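Local coordinates for Sts-2 protein (Mus musculus, PDB 3D4I) that probably interferes with CBL-mediated down-regulation of activated receptors and, in this 2H-phosphatase (PGM) domain, has an acid-dependent phosphatase activity, at residues I7-G11 and C190-I196; F73-L77 and T257-G261. One frame throughout, in Å; residues are numbered along the deposited sequence.

Starting at the N terminus, the chain runs through residues 7-11 into strand 11-16. Residues 73-77 follow on helix 69-85, then 190-196 in the loop that leads from helix 172-187 into strand 196-201, and finally 257-261 beyond strand 248-251. Interaction 1 therefore closes a loop of 178 intervening residues and interaction 2 one of 179; because their segments alternate along the sequence, the two closures cross rather than nest. The first joins the entrances of two neighbouring parallel strands of the mixed sheet, while the second ties a helix to the C-terminal tail at the subunit interface. Their centres lie about 27 Å apart, with nearest atoms about 14 Å apart.

Interaction 1 of 2, residues I7-G11 and C190-I196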
ATOM      1  N   ILE A   7       8.640  23.615 -27.021  1.00 38.14           N
ATOM      2  CA  ILE A   7       7.436  24.162 -26.387  1.00 37.80           C
ATOM      3  C   ILE A   7       6.722  23.074 -25.575  1.00 37.07           C
ATOM      4  O   ILE A   7       6.640  21.916 -26.001  1.00 37.06           O
ATOM      5  CB  ILE A   7       6.467  24.814 -27.418  1.00 37.77           C
ATOM      6  CG1 ILE A   7       6.186  23.866 -28.590  1.00 38.08           C
ATOM      7  CG2 ILE A   7       7.035  26.150 -27.922  1.00 38.79           C
ATOM      8  CD1 ILE A   7       4.958  24.228 -29.409  1.00 38.30           C
ATOM      9  N   SER A   8       6.228  23.439 -24.394  1.00 35.95           N
ATOM     10  CA  SER A   8       5.548  22.475 -23.526  1.00 35.04           C
ATOM     11  C   SER A   8       4.224  22.062 -24.155  1.00 33.78           C
ATOM     12  O   SER A   8       3.626  22.830 -24.919  1.00 33.44           O
ATOM     13  CB  SER A   8       5.348  23.054 -22.118  1.00 35.25           C
ATOM     14  OG  SER A   8       4.808  24.357 -22.201  1.00 35.98           O
ATOM     15  N   ARG A   9       3.773  20.843 -23.847  1.00 32.23           N
ATOM     16  CA  ARG A   9       2.571  20.304 -24.479  1.00 30.63           C
ATOM     17  C   ARG A   9       1.514  20.018 -23.437  1.00 29.11           C
ATOM     18  O   ARG A   9       1.819  19.494 -22.355  1.00 28.71           O
ATOM     19  CB  ARG A   9       2.895  19.025 -25.257  1.00 31.16           C
ATOM     20  CG  ARG A   9       3.646  19.285 -26.555  1.00 33.75           C
ATOM     21  CD  ARG A   9       4.244  18.014 -27.140  1.00 37.98           C
ATOM     22  NE  ARG A   9       5.046  18.343 -28.324  1.00 41.82           N
ATOM     23  CZ  ARG A   9       4.759  17.972 -29.575  1.00 43.09           C
ATOM     24  NH1 ARG A   9       3.700  17.217 -29.834  1.00 42.43           N
ATOM     25  NH2 ARG A   9       5.557  18.342 -30.572  1.00 43.29           N
ATOM     26  N   ARG A  10       0.286  20.389 -23.766  1.00 26.64           N
ATOM     27  CA  ARG A  10      -0.876  20.036 -22.976  1.00 25.71           C
ATOM     28  C   ARG A  10      -0.986  18.513 -22.813  1.00 23.89           C
ATOM     29  O   ARG A  10      -0.852  17.761 -23.785  1.00 22.57           O
ATOM     30  CB  ARG A  10      -2.132  20.572 -23.654  1.00 26.14           C
ATOM     31  CG  ARG A  10      -3.220  20.855 -22.672  1.00 28.68           C
ATOM     32  CD  ARG A  10      -4.447  21.360 -23.325  1.00 32.69           C
ATOM     33  NE  ARG A  10      -5.502  21.410 -22.322  1.00 34.28           N
ATOM     34  CZ  ARG A  10      -6.773  21.704 -22.569  1.00 34.10           C
ATOM     35  NH1 ARG A  10      -7.172  21.966 -23.806  1.00 29.88           N
ATOM     36  NH2 ARG A  10      -7.647  21.716 -21.559  1.00 35.04           N
ATOM     37  N   GLY A  11      -1.279  18.061 -21.594  1.00 22.71           N
ATOM     38  CA  GLY A  11      -1.425  16.623 -21.339  1.00 21.13           C
ATOM     39  C   GLY A  11      -2.752  16.255 -20.699  1.00 20.51           C
ATOM     40  O   GLY A  11      -3.346  17.057 -19.961  1.00 20.26           O
ATOM     41  N   CYS A 190     -10.186  25.138 -20.719  1.00 47.19           N
ATOM     42  CA  CYS A 190      -9.167  26.181 -20.874  1.00 47.25           C
ATOM     43  C   CYS A 190      -8.196  25.737 -21.985  1.00 45.96           C
ATOM     44  O   CYS A 190      -7.146  25.165 -21.690  1.00 45.67           O
ATOM     45  CB  CYS A 190      -8.419  26.408 -19.553  1.00 47.49           C
ATOM     46  SG  CYS A 190      -9.460  26.854 -18.096  1.00 53.43           S
ATOM     47  N   PRO A 191      -8.553  25.990 -23.270  1.00 44.94           N
ATOM     48  CA  PRO A 191      -7.886  25.387 -24.441  1.00 44.04           C
ATOM     49  C   PRO A 191      -6.464  25.888 -24.734  1.00 43.23           C
ATOM     50  O   PRO A 191      -5.794  25.342 -25.624  1.00 42.88           O
ATOM     51  CB  PRO A 191      -8.826  25.737 -25.600  1.00 44.10           C
ATOM     52  CG  PRO A 191      -9.485  26.986 -25.171  1.00 44.59           C
ATOM     53  CD  PRO A 191      -9.641  26.899 -23.680  1.00 44.90           C
ATOM     54  N   GLN A 192      -6.024  26.909 -23.997  1.00 42.01           N
ATOM     55  CA  GLN A 192      -4.651  27.424 -24.077  1.00 41.23           C
ATOM     56  C   GLN A 192      -3.710  26.791 -23.031  1.00 40.83           C
ATOM     57  O   GLN A 192      -2.489  26.916 -23.132  1.00 41.16           O
ATOM     58  CB  GLN A 192      -4.656  28.959 -23.935  1.00 41.07           C
ATOM     59  CG  GLN A 192      -4.491  29.737 -25.238  1.00 40.51           C
ATOM     60  CD  GLN A 192      -5.367  29.249 -26.374  1.00 40.70           C
ATOM     61  OE1 GLN A 192      -6.577  29.501 -26.398  1.00 40.79           O
ATOM     62  NE2 GLN A 192      -4.754  28.567 -27.342  1.00 40.24           N
ATOM     63  N   ASP A 193      -4.287  26.112 -22.042  1.00 39.86           N
ATOM     64  CA  ASP A 193      -3.532  25.464 -20.952  1.00 38.88           C
ATOM     65  C   ASP A 193      -2.370  24.601 -21.440  1.00 37.55           C
ATOM     66  O   ASP A 193      -2.522  23.868 -22.425  1.00 37.46           O
ATOM     67  CB  ASP A 193      -4.476  24.598 -20.119  1.00 39.80           C
ATOM     68  CG  ASP A 193      -3.869  24.172 -18.803  1.00 41.10           C
ATOM     69  OD1 ASP A 193      -3.056  24.931 -18.237  1.00 42.06           O
ATOM     70  OD2 ASP A 193      -4.228  23.073 -18.330  1.00 44.11           O
ATOM     71  N   MET A 194      -1.222  24.675 -20.756  1.00 35.08           N
ATOM     72  CA  MET A 194      -0.046  23.884 -21.168  1.00 33.61           C
ATOM     73  C   MET A 194       0.499  22.844 -20.172  1.00 31.94           C
ATOM     74  O   MET A 194       1.579  22.267 -20.384  1.00 33.41           O
ATOM     75  CB  MET A 194       1.069  24.789 -21.719  1.00 33.56           C
ATOM     76  CG  MET A 194       0.688  25.408 -23.059  1.00 33.70           C
ATOM     77  SD  MET A 194       1.726  26.760 -23.658  0.50 34.04           S
ATOM     78  CE  MET A 194       2.424  26.013 -25.139  0.50 33.43           C
ATOM     79  N   GLY A 195      -0.253  22.575 -19.116  1.00 29.54           N
ATOM     80  CA  GLY A 195       0.118  21.507 -18.192  1.00 26.66           C
ATOM     81  C   GLY A 195      -0.760  20.278 -18.359  1.00 24.87           C
ATOM     82  O   GLY A 195      -1.410  20.079 -19.413  1.00 23.90           O
ATOM     83  N   ILE A 196      -0.764  19.444 -17.324  1.00 22.83           N
ATOM     84  CA  ILE A 196      -1.505  18.188 -17.338  1.00 21.85           C
ATOM     85  C   ILE A 196      -2.827  18.283 -16.589  1.00 20.78           C
ATOM     86  O   ILE A 196      -2.880  18.753 -15.459  1.00 20.67           O
ATOM     87  CB  ILE A 196      -0.655  17.027 -16.745  1.00 21.85           C
ATOM     88  CG1 ILE A 196       0.683  16.894 -17.488  1.00 22.91           C
ATOM     89  CG2 ILE A 196      -1.457  15.688 -16.725  1.00 21.97           C
ATOM     90  CD1 ILE A 196       1.610  15.811 -16.911  1.00 22.61           C
TER
HETATM   91  O   HOH W   1      -4.377  20.430 -19.570  1.00 30.99           O
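Two neighbouring parallel strands of the histidine phosphatase sheet, 11-16 and 196-201, begin at this contact. Gly-11 and Ile-196 form a parallel beta bridge (CA to CA 4.3 Å), and the nearly linear hydrogen bond from Gly-11 N to Gly-195 O (3.0 Å, 173° at the hydrogen) sets the register; a CA-H...O contact from Ile-196 CA to Gly-11 O, 3.4 Å, follows it.

Arg-10 supplies the largest buried area of any residue here, 108 Å². Its first three chi angles are all t, so the extended chain runs along 190-196 from Gly-195 back to the type I turn Cys-190 to Asp-193, which is closed by Asp-193 N to Cys-190 O at 3.0 Å. On the way Arg-10 CG comes within 3.1 Å of Asp-193 O, and Arg-10 NH1 within 3.6 Å of Pro-191 CA. The guanidinium presents a face to Cys-190 O without bonding to it; Arg-10 NH1 instead donates to Ile-187 O. Asp-193, with chi1 t, hydrogen-bonds Thr-90 through OD2. In the conformer given here, one of two deposited, Met-194 (m, t) runs alongside 7-11, its CE 3.4 Å from Ser-8 O.

Arg-10 NE and Asp-193 OD2, 4.5 Å apart, are too distant for a salt bridge. One water joins them, accepting from Arg-10 NE (3.1 Å) and donating to Asp-193 OD2 (2.9 Å) and Gly-195 O (3.0 Å).

Interaction 2 of 2, residues F73-L77 and T257-G261; sequences FQARL and TLTHG
Gln-74 reaches from helix 69-85 across the gap to His-260, its CG passing 3.7 Å from Leu-258 CD2. Residues 73-77 are regular alpha helix (phi near -60°, psi near -45°; Leu-77 N to Phe-73 O 2.9 Å). Facing them, 257-261 is extended without being a strand, and the closest CA pair, Gln-74 and Leu-258, is 7.9 Å apart, so side chains make the contact. Phe-73, Gln-74 and Leu-77, at i, i+1 and i+4, direct CB toward the loop; Leu-258 and His-260, two residues apart, point their CA-to-CB bonds back toward the helix.

With Gln-74 at m, t, its OE1 accepts from Glu-19 N, leaving Gln-74 NE2 to donate to His-260 NE2 (3.0 Å, 161°). His-260, chi1 p, donates from ND1 to Gly-261 O (2.9 Å). Leu-77 CD2 lies 3.6 Å from Leu-258 CD1, both side chains being t, p. The Phe-73 (chi1 141°, chi2 77°) and His-260 rings lie obliquely (centroids 5.9 Å, planes 57°), Phe-73 CE2 being 4.0 Å from His-260 CD2.

The site belongs to the dimer interface: Phe-73 stacks on Phe-73 of the second subunit, whose Asp-44 accepts from Thr-259. Because His-260 NE2 accepts and His-260 ND1 donates, the geometry implies a neutral ring protonated at ND1.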
ATOM      1  N   PHE A  73      -3.077   4.001  -0.059  1.00 12.86           N
ATOM      2  CA  PHE A  73      -1.627   3.904  -0.264  1.00 13.64           C
ATOM      3  C   PHE A  73      -1.254   4.026  -1.757  1.00 13.39           C
ATOM      4  O   PHE A  73      -0.334   4.778  -2.090  1.00 12.60           O
ATOM      5  CB  PHE A  73      -1.055   2.614   0.378  1.00 14.53           C
ATOM      6  CG  PHE A  73       0.032   1.933  -0.445  1.00 16.09           C
ATOM      7  CD1 PHE A  73       1.344   2.441  -0.463  1.00 14.25           C
ATOM      8  CD2 PHE A  73      -0.257   0.788  -1.183  1.00 17.13           C
ATOM      9  CE1 PHE A  73       2.344   1.806  -1.224  1.00 15.19           C
ATOM     10  CE2 PHE A  73       0.754   0.133  -1.954  1.00 15.75           C
ATOM     11  CZ  PHE A  73       2.047   0.667  -1.969  1.00 13.92           C
ATOM     12  N   GLN A  74      -1.958   3.303  -2.645  1.00 13.02           N
ATOM     13  CA  GLN A  74      -1.644   3.357  -4.072  1.00 13.23           C
ATOM     14  C   GLN A  74      -1.813   4.778  -4.622  1.00 13.55           C
ATOM     15  O   GLN A  74      -0.959   5.261  -5.352  1.00 13.20           O
ATOM     16  CB  GLN A  74      -2.503   2.368  -4.868  1.00 13.16           C
ATOM     17  CG  GLN A  74      -2.312   0.900  -4.415  1.00 12.90           C
ATOM     18  CD  GLN A  74      -3.431   0.017  -4.920  1.00 12.58           C
ATOM     19  OE1 GLN A  74      -4.540   0.484  -5.163  1.00 12.87           O
ATOM     20  NE2 GLN A  74      -3.137  -1.253  -5.099  1.00 12.22           N
ATOM     21  N   ALA A  75      -2.902   5.442  -4.239  1.00 12.87           N
ATOM     22  CA  ALA A  75      -3.206   6.791  -4.711  1.00 13.20           C
ATOM     23  C   ALA A  75      -2.157   7.791  -4.238  1.00 14.31           C
ATOM     24  O   ALA A  75      -1.648   8.598  -5.032  1.00 13.39           O
ATOM     25  CB  ALA A  75      -4.631   7.218  -4.231  1.00 12.52           C
ATOM     26  N   ARG A  76      -1.795   7.700  -2.962  1.00 14.56           N
ATOM     27  CA  ARG A  76      -0.757   8.565  -2.406  1.00 16.01           C
ATOM     28  C   ARG A  76       0.619   8.329  -3.038  1.00 15.74           C
ATOM     29  O   ARG A  76       1.386   9.287  -3.283  1.00 16.59           O
ATOM     30  CB  ARG A  76      -0.703   8.436  -0.871  1.00 16.75           C
ATOM     31  CG  ARG A  76      -1.960   8.965  -0.104  1.00 16.26           C
ATOM     32  CD  ARG A  76      -1.728   8.911   1.436  1.00 19.32           C
ATOM     33  NE  ARG A  76      -2.780   9.602   2.216  1.00 25.39           N
ATOM     34  CZ  ARG A  76      -3.210   9.251   3.437  1.00 29.56           C
ATOM     35  NH1 ARG A  76      -2.728   8.180   4.067  1.00 28.96           N
ATOM     36  NH2 ARG A  76      -4.142   9.993   4.040  1.00 31.21           N
ATOM     37  N   LEU A  77       0.955   7.063  -3.288  1.00 15.86           N
ATOM     38  CA  LEU A  77       2.237   6.718  -3.915  1.00 15.52           C
ATOM     39  C   LEU A  77       2.351   7.304  -5.329  1.00 15.87           C
ATOM     40  O   LEU A  77       3.387   7.876  -5.708  1.00 16.28           O
ATOM     41  CB  LEU A  77       2.429   5.189  -3.959  1.00 15.65           C
ATOM     42  CG  LEU A  77       3.849   4.656  -4.211  1.00 14.77           C
ATOM     43  CD1 LEU A  77       4.735   4.917  -2.971  1.00 14.07           C
ATOM     44  CD2 LEU A  77       3.774   3.189  -4.529  1.00 16.49           C
ATOM     45  N   THR A 257       4.593   2.436 -13.494  1.00 18.95           N
ATOM     46  CA  THR A 257       3.596   1.517 -12.947  1.00 19.55           C
ATOM     47  C   THR A 257       3.885   1.183 -11.477  1.00 18.32           C
ATOM     48  O   THR A 257       4.942   1.481 -10.966  1.00 17.81           O
ATOM     49  CB  THR A 257       3.596   0.187 -13.716  1.00 19.86           C
ATOM     50  OG1 THR A 257       4.935  -0.334 -13.791  1.00 21.71           O
ATOM     51  CG2 THR A 257       3.087   0.408 -15.104  1.00 22.89           C
ATOM     52  N   LEU A 258       2.911   0.570 -10.821  1.00 18.75           N
ATOM     53  CA  LEU A 258       3.042   0.094  -9.462  1.00 18.16           C
ATOM     54  C   LEU A 258       2.643  -1.372  -9.451  1.00 18.59           C
ATOM     55  O   LEU A 258       1.485  -1.706  -9.732  1.00 19.57           O
ATOM     56  CB  LEU A 258       2.151   0.902  -8.518  1.00 18.45           C
ATOM     57  CG  LEU A 258       1.910   0.249  -7.140  1.00 18.02           C
ATOM     58  CD1 LEU A 258       3.182   0.116  -6.326  1.00 17.41           C
ATOM     59  CD2 LEU A 258       0.814   1.048  -6.407  1.00 20.91           C
ATOM     60  N   THR A 259       3.599  -2.239  -9.131  1.00 17.74           N
ATOM     61  CA  THR A 259       3.360  -3.679  -9.083  1.00 17.51           C
ATOM     62  C   THR A 259       3.638  -4.138  -7.656  1.00 16.19           C
ATOM     63  O   THR A 259       4.740  -3.888  -7.136  1.00 14.68           O
ATOM     64  CB  THR A 259       4.360  -4.433 -10.014  1.00 17.99           C
ATOM     65  OG1 THR A 259       4.399  -3.815 -11.317  1.00 19.16           O
ATOM     66  CG2 THR A 259       3.984  -5.915 -10.146  1.00 19.22           C
ATOM     67  N   HIS A 260       2.663  -4.776  -7.009  1.00 14.62           N
ATOM     68  CA  HIS A 260       2.913  -5.374  -5.679  1.00 14.28           C
ATOM     69  C   HIS A 260       2.118  -6.654  -5.489  1.00 14.82           C
ATOM     70  O   HIS A 260       1.223  -6.943  -6.276  1.00 15.27           O
ATOM     71  CB  HIS A 260       2.639  -4.387  -4.506  1.00 13.83           C
ATOM     72  CG  HIS A 260       1.209  -3.917  -4.400  1.00 13.76           C
ATOM     73  ND1 HIS A 260       0.203  -4.684  -3.854  1.00 12.52           N
ATOM     74  CD2 HIS A 260       0.632  -2.732  -4.741  1.00 15.40           C
ATOM     75  CE1 HIS A 260      -0.934  -4.009  -3.877  1.00 12.87           C
ATOM     76  NE2 HIS A 260      -0.701  -2.823  -4.418  1.00 15.30           N
ATOM     77  N   GLY A 261       2.447  -7.424  -4.458  1.00 15.07           N
ATOM     78  CA  GLY A 261       1.717  -8.668  -4.148  1.00 15.16           C
ATOM     79  C   GLY A 261       0.517  -8.456  -3.248  1.00 15.91           C
ATOM     80  O   GLY A 261       0.295  -7.347  -2.714  1.00 15.78           O
TER